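Local structure of CBIX (Paracoccus pantotrophus, 4CCS) at residues R3-D15 with E56-F69. The protein probably catalyses the last step of siroheme biosynthesis, insertion of ferrous iron into sirohydrochlorin, as a chelatase of the CbiX family. Numbering follows the deposited sequence.
Sequences RNVLIVAHGQPGD and ETLIYPLFMATGWF. With EDO (1,2-ethanediol), chain D.
Strands 4-9 and 57-61 run side by side in parallel, their axes 4.6 Å apart at closest and inclined by 22°; five backbone hydrogen bonds join the two segments, from Leu58 N to Asn4 O through Leu62 N to Val8 O, the last nearly straight at 177°. On one face of the sheet Ile7 CG1 stands beside its backbone N and anti to the carbonyl carbon (chi1 -51°), which brings Ile7 CD1 to 3.5 Å from Tyr60 CB; Ile219 of helix 215-226 packs against both side chains, while the Tyr60 hydroxyl bonds to Asp95. The other face carries Leu6, Val8 and Ile59: CD1 of Ile59 meets CB of Leu6, and CG2 of Ile59 lies 3.8 Å from CG2 of Val8. Both strands belong to a four-stranded parallel sheet of order 2-1-3-4, repeated in the other half of the chain, as in two-lobed class II chelatases. Beyond the paired residues, His10 lies in an offset stack on Phe63, centroids 3.9 Å apart; Pro61 CB backs the opposite face of the phenyl ring. The imidazole meets Phe69 edge-to-face (planes at 83°), His10 CE1 over the ring centre and nearly equidistant from all six carbons. Near the imidazole plane, His10 ND1 shares a 2.8 Å hydrogen bond with O2 of 1,2-ethanediol, probably from the crystallisation liquor, to which Gly11 N also donates. With His10 cut back to an alanine, Phe63 and Phe69 would probably lose the ring they share, opening a gap between them. A water links His10 N to Leu62 O.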
loop_
_atom_site.group_PDB
_atom_site.type_symbol
_atom_site.label_atom_id
_atom_site.label_comp_id
_atom_site.label_asym_id
_atom_site.label_seq_id
_atom_site.Cartn_x
_atom_site.Cartn_y
_atom_site.Cartn_z
ATOM N N ARG A 3 10.914 21.015 -2.620
ATOM C CA ARG A 3 12.146 20.466 -3.182
ATOM C C ARG A 3 12.567 19.165 -2.472
ATOM O O ARG A 3 12.751 18.169 -3.141
ATOM C CB ARG A 3 13.267 21.525 -3.211
ATOM C CG ARG A 3 14.612 21.016 -3.728
ATOM C CD ARG A 3 14.949 21.521 -5.120
ATOM N NE ARG A 3 16.312 21.152 -5.509
ATOM C CZ ARG A 3 17.399 21.867 -5.222
ATOM N NH1 ARG A 3 17.294 23.002 -4.541
ATOM N NH2 ARG A 3 18.597 21.451 -5.613
ATOM N N ASN A 4 12.699 19.159 -1.147
ATOM C CA ASN A 4 13.083 17.936 -0.426
ATOM C C ASN A 4 11.872 17.015 -0.218
ATOM O O ASN A 4 10.854 17.460 0.321
ATOM C CB ASN A 4 13.732 18.279 0.919
ATOM C CG ASN A 4 15.237 18.439 0.899
ATOM O OD1 ASN A 4 15.926 18.134 -0.084
ATOM N ND2 ASN A 4 15.792 18.872 2.021
ATOM N N VAL A 5 11.967 15.749 -0.672
ATOM C CA VAL A 5 10.878 14.761 -0.516
ATOM C C VAL A 5 11.392 13.457 0.105
ATOM O O VAL A 5 12.346 12.863 -0.396
ATOM C CB VAL A 5 10.071 14.501 -1.831
ATOM C CG1 VAL A 5 8.939 13.487 -1.611
ATOM C CG2 VAL A 5 9.507 15.801 -2.409
ATOM N N LEU A 6 10.716 12.993 1.163
ATOM C CA LEU A 6 11.059 11.729 1.800
ATOM C C LEU A 6 9.866 10.764 1.727
ATOM O O LEU A 6 8.786 11.096 2.206
ATOM C CB LEU A 6 11.516 11.998 3.253
ATOM C CG LEU A 6 12.220 10.876 4.032
ATOM C CD1 LEU A 6 13.459 10.327 3.283
ATOM C CD2 LEU A 6 12.641 11.379 5.406
ATOM N N ILE A 7 10.058 9.606 1.073
ATOM C CA ILE A 7 9.068 8.514 0.958
ATOM C C ILE A 7 9.329 7.647 2.190
ATOM O O ILE A 7 10.436 7.114 2.347
ATOM C CB ILE A 7 9.230 7.698 -0.350
ATOM C CG1 ILE A 7 9.293 8.589 -1.627
ATOM C CG2 ILE A 7 8.160 6.605 -0.471
ATOM C CD1 ILE A 7 8.228 9.637 -1.872
ATOM N N VAL A 8 8.339 7.567 3.084
ATOM C CA VAL A 8 8.481 6.903 4.382
ATOM C C VAL A 8 7.631 5.646 4.502
ATOM O O VAL A 8 6.416 5.696 4.318
ATOM C CB VAL A 8 8.206 7.914 5.534
ATOM C CG1 VAL A 8 8.268 7.241 6.907
ATOM C CG2 VAL A 8 9.180 9.091 5.477
ATOM N N ALA A 9 8.274 4.531 4.855
ATOM C CA ALA A 9 7.579 3.277 5.116
ATOM C C ALA A 9 7.506 3.016 6.621
ATOM O O ALA A 9 8.405 3.428 7.375
ATOM C CB ALA A 9 8.309 2.131 4.449
ATOM N N HIS A 10 6.453 2.303 7.052
ATOM C CA HIS A 10 6.328 1.827 8.431
ATOM C C HIS A 10 7.445 0.808 8.639
ATOM O O HIS A 10 7.768 0.061 7.719
ATOM C CB HIS A 10 4.998 1.077 8.642
ATOM C CG HIS A 10 3.902 1.935 9.172
ATOM N ND1 HIS A 10 4.086 2.741 10.279
ATOM C CD2 HIS A 10 2.635 2.080 8.728
ATOM C CE1 HIS A 10 2.935 3.372 10.454
ATOM N NE2 HIS A 10 2.033 2.997 9.548
ATOM N N GLY A 11 8.035 0.749 9.833
ATOM C CA GLY A 11 9.057 -0.285 10.005
ATOM C C GLY A 11 8.391 -1.636 10.297
ATOM O O GLY A 11 7.207 -1.692 10.654
ATOM N N GLN A 12 9.149 -2.718 10.128
ATOM C CA GLN A 12 8.685 -4.072 10.437
ATOM C C GLN A 12 9.784 -4.753 11.261
ATOM O O GLN A 12 10.920 -4.272 11.218
ATOM C CB GLN A 12 8.392 -4.862 9.141
ATOM C CG GLN A 12 7.136 -4.370 8.402
ATOM C CD GLN A 12 5.870 -4.733 9.139
ATOM O OE1 GLN A 12 5.428 -5.874 9.109
ATOM N NE2 GLN A 12 5.313 -3.809 9.907
ATOM N N PRO A 13 9.486 -5.880 11.965
ATOM C CA PRO A 13 10.540 -6.580 12.730
ATOM C C PRO A 13 11.641 -7.117 11.812
ATOM O O PRO A 13 11.432 -7.281 10.603
ATOM C CB PRO A 13 9.780 -7.722 13.420
ATOM C CG PRO A 13 8.374 -7.230 13.508
ATOM C CD PRO A 13 8.156 -6.471 12.238
ATOM N N GLY A 14 12.825 -7.365 12.382
ATOM C CA GLY A 14 13.967 -7.910 11.655
ATOM C C GLY A 14 15.029 -6.867 11.380
ATOM O O GLY A 14 14.955 -5.752 11.889
ATOM N N ASP A 15 16.013 -7.232 10.560
ATOM C CA ASP A 15 17.114 -6.364 10.150
ATOM C C ASP A 15 16.538 -5.174 9.348
ATOM O O ASP A 15 15.885 -5.400 8.325
ATOM C CB ASP A 15 18.115 -7.162 9.285
ATOM C CG ASP A 15 19.396 -6.447 8.878
ATOM O OD1 ASP A 15 19.516 -5.222 9.134
ATOM O OD2 ASP A 15 20.273 -7.102 8.305
ATOM N N GLU A 56 11.118 22.326 5.433
ATOM C CA GLU A 56 10.665 22.476 4.046
ATOM C C GLU A 56 10.590 21.133 3.290
ATOM O O GLU A 56 10.463 21.123 2.063
ATOM C CB GLU A 56 11.516 23.521 3.293
ATOM C CG GLU A 56 11.098 24.959 3.574
ATOM C CD GLU A 56 9.956 25.490 2.723
ATOM O OE1 GLU A 56 8.801 25.048 2.922
ATOM O OE2 GLU A 56 10.218 26.361 1.861
ATOM N N THR A 57 10.646 20.004 4.018
ATOM C CA THR A 57 10.574 18.667 3.407
ATOM C C THR A 57 9.114 18.203 3.318
ATOM O O THR A 57 8.337 18.443 4.246
ATOM C CB THR A 57 11.465 17.648 4.183
ATOM O OG1 THR A 57 12.807 18.135 4.261
ATOM C CG2 THR A 57 11.484 16.253 3.547
ATOM N N LEU A 58 8.753 17.541 2.204
ATOM C CA LEU A 58 7.433 16.930 2.029
ATOM C C LEU A 58 7.588 15.432 2.350
ATOM O O LEU A 58 8.560 14.816 1.929
ATOM C CB LEU A 58 6.891 17.092 0.593
ATOM C CG LEU A 58 6.704 18.514 0.016
ATOM C CD1 LEU A 58 5.919 18.448 -1.278
ATOM C CD2 LEU A 58 5.969 19.422 0.977
ATOM N N ILE A 59 6.645 14.862 3.096
ATOM C CA ILE A 59 6.661 13.445 3.468
ATOM C C ILE A 59 5.564 12.695 2.716
ATOM O O ILE A 59 4.388 13.038 2.870
ATOM C CB ILE A 59 6.516 13.270 5.021
ATOM C CG1 ILE A 59 7.556 14.120 5.838
ATOM C CG2 ILE A 59 6.542 11.792 5.433
ATOM C CD1 ILE A 59 9.118 13.877 5.540
ATOM N N TYR A 60 5.934 11.677 1.909
ATOM C CA TYR A 60 4.937 10.821 1.256
ATOM C C TYR A 60 4.904 9.508 2.074
ATOM O O TYR A 60 5.817 8.689 1.949
ATOM C CB TYR A 60 5.230 10.547 -0.229
ATOM C CG TYR A 60 4.147 9.732 -0.912
ATOM C CD1 TYR A 60 4.190 8.338 -0.915
ATOM C CD2 TYR A 60 3.078 10.353 -1.556
ATOM C CE1 TYR A 60 3.188 7.583 -1.527
ATOM C CE2 TYR A 60 2.077 9.607 -2.182
ATOM C CZ TYR A 60 2.130 8.220 -2.153
ATOM O OH TYR A 60 1.160 7.482 -2.791
ATOM N N PRO A 61 3.885 9.331 2.926
ATOM C CA PRO A 61 3.811 8.121 3.751
ATOM C C PRO A 61 3.220 6.922 3.004
ATOM O O PRO A 61 2.121 7.009 2.446
ATOM C CB PRO A 61 2.953 8.548 4.946
ATOM C CG PRO A 61 2.144 9.731 4.467
ATOM C CD PRO A 61 2.731 10.231 3.166
ATOM N N LEU A 62 3.934 5.781 3.023
ATOM C CA LEU A 62 3.430 4.536 2.417
ATOM C C LEU A 62 2.454 3.833 3.386
ATOM O O LEU A 62 2.625 2.656 3.708
ATOM C CB LEU A 62 4.596 3.597 2.039
ATOM C CG LEU A 62 5.507 4.022 0.884
ATOM C CD1 LEU A 62 6.655 3.021 0.714
ATOM C CD2 LEU A 62 4.734 4.121 -0.435
ATOM N N PHE A 63 1.469 4.576 3.898
ATOM C CA PHE A 63 0.490 4.045 4.853
ATOM C C PHE A 63 -0.826 3.769 4.125
ATOM O O PHE A 63 -1.064 4.368 3.076
ATOM C CB PHE A 63 0.297 5.003 6.042
ATOM C CG PHE A 63 1.545 5.471 6.777
ATOM C CD1 PHE A 63 2.758 4.795 6.638
ATOM C CD2 PHE A 63 1.489 6.549 7.659
ATOM C CE1 PHE A 63 3.903 5.222 7.326
ATOM C CE2 PHE A 63 2.635 6.979 8.341
ATOM C CZ PHE A 63 3.832 6.310 8.174
ATOM N N MET A 64 -1.664 2.855 4.660
ATOM C CA MET A 64 -2.935 2.480 4.018
ATOM C C MET A 64 -4.101 3.433 4.302
ATOM O O MET A 64 -5.094 3.417 3.569
ATOM C CB MET A 64 -3.333 1.027 4.366
ATOM C CG MET A 64 -2.307 -0.030 3.939
ATOM S SD MET A 64 -1.526 0.178 2.311
ATOM C CE MET A 64 -2.918 -0.050 1.201
ATOM N N ALA A 65 -4.010 4.222 5.374
ATOM C CA ALA A 65 -5.052 5.193 5.748
ATOM C C ALA A 65 -4.473 6.282 6.638
ATOM O O ALA A 65 -3.320 6.189 7.064
ATOM C CB ALA A 65 -6.208 4.489 6.468
ATOM N N THR A 66 -5.274 7.330 6.883
ATOM C CA THR A 66 -4.975 8.445 7.776
ATOM C C THR A 66 -5.435 7.977 9.179
ATOM O O THR A 66 -6.310 7.115 9.273
ATOM C CB THR A 66 -5.716 9.699 7.245
ATOM O OG1 THR A 66 -5.223 10.001 5.937
ATOM C CG2 THR A 66 -5.557 10.927 8.135
ATOM N N GLY A 67 -4.837 8.511 10.252
ATOM C CA GLY A 67 -5.200 8.149 11.621
ATOM C C GLY A 67 -4.236 8.756 12.636
ATOM O O GLY A 67 -3.577 9.754 12.338
ATOM N N TRP A 68 -4.152 8.143 13.831
ATOM C CA TRP A 68 -3.274 8.576 14.921
ATOM C C TRP A 68 -1.812 8.716 14.470
ATOM O O TRP A 68 -1.138 9.659 14.893
ATOM C CB TRP A 68 -3.387 7.631 16.132
ATOM C CG TRP A 68 -2.350 7.871 17.194
ATOM C CD1 TRP A 68 -2.373 8.833 18.161
ATOM C CD2 TRP A 68 -1.120 7.152 17.369
ATOM N NE1 TRP A 68 -1.240 8.748 18.941
ATOM C CE2 TRP A 68 -0.447 7.733 18.468
ATOM C CE3 TRP A 68 -0.519 6.071 16.704
ATOM C CZ2 TRP A 68 0.790 7.260 18.922
ATOM C CZ3 TRP A 68 0.706 5.604 17.153
ATOM C CH2 TRP A 68 1.343 6.189 18.255
ATOM N N PHE A 69 -1.329 7.790 13.613
ATOM C CA PHE A 69 0.048 7.845 13.126
ATOM C C PHE A 69 0.311 9.087 12.257
ATOM O O PHE A 69 1.221 9.846 12.583
ATOM C CB PHE A 69 0.467 6.544 12.418
ATOM C CG PHE A 69 1.908 6.174 12.678
ATOM C CD1 PHE A 69 2.939 6.791 11.980
ATOM C CD2 PHE A 69 2.234 5.219 13.633
ATOM C CE1 PHE A 69 4.273 6.461 12.234
ATOM C CE2 PHE A 69 3.570 4.883 13.879
ATOM C CZ PHE A 69 4.579 5.506 13.177
HETATM C C1 EDO D . 7.283 0.824 13.244
HETATM O O1 EDO D . 8.614 1.170 12.858
HETATM C C2 EDO D . 6.365 2.017 13.011
HETATM O O2 EDO D . 6.466 2.412 11.650
HETATM O O HOH W 1 4.757 1.337 4.973
#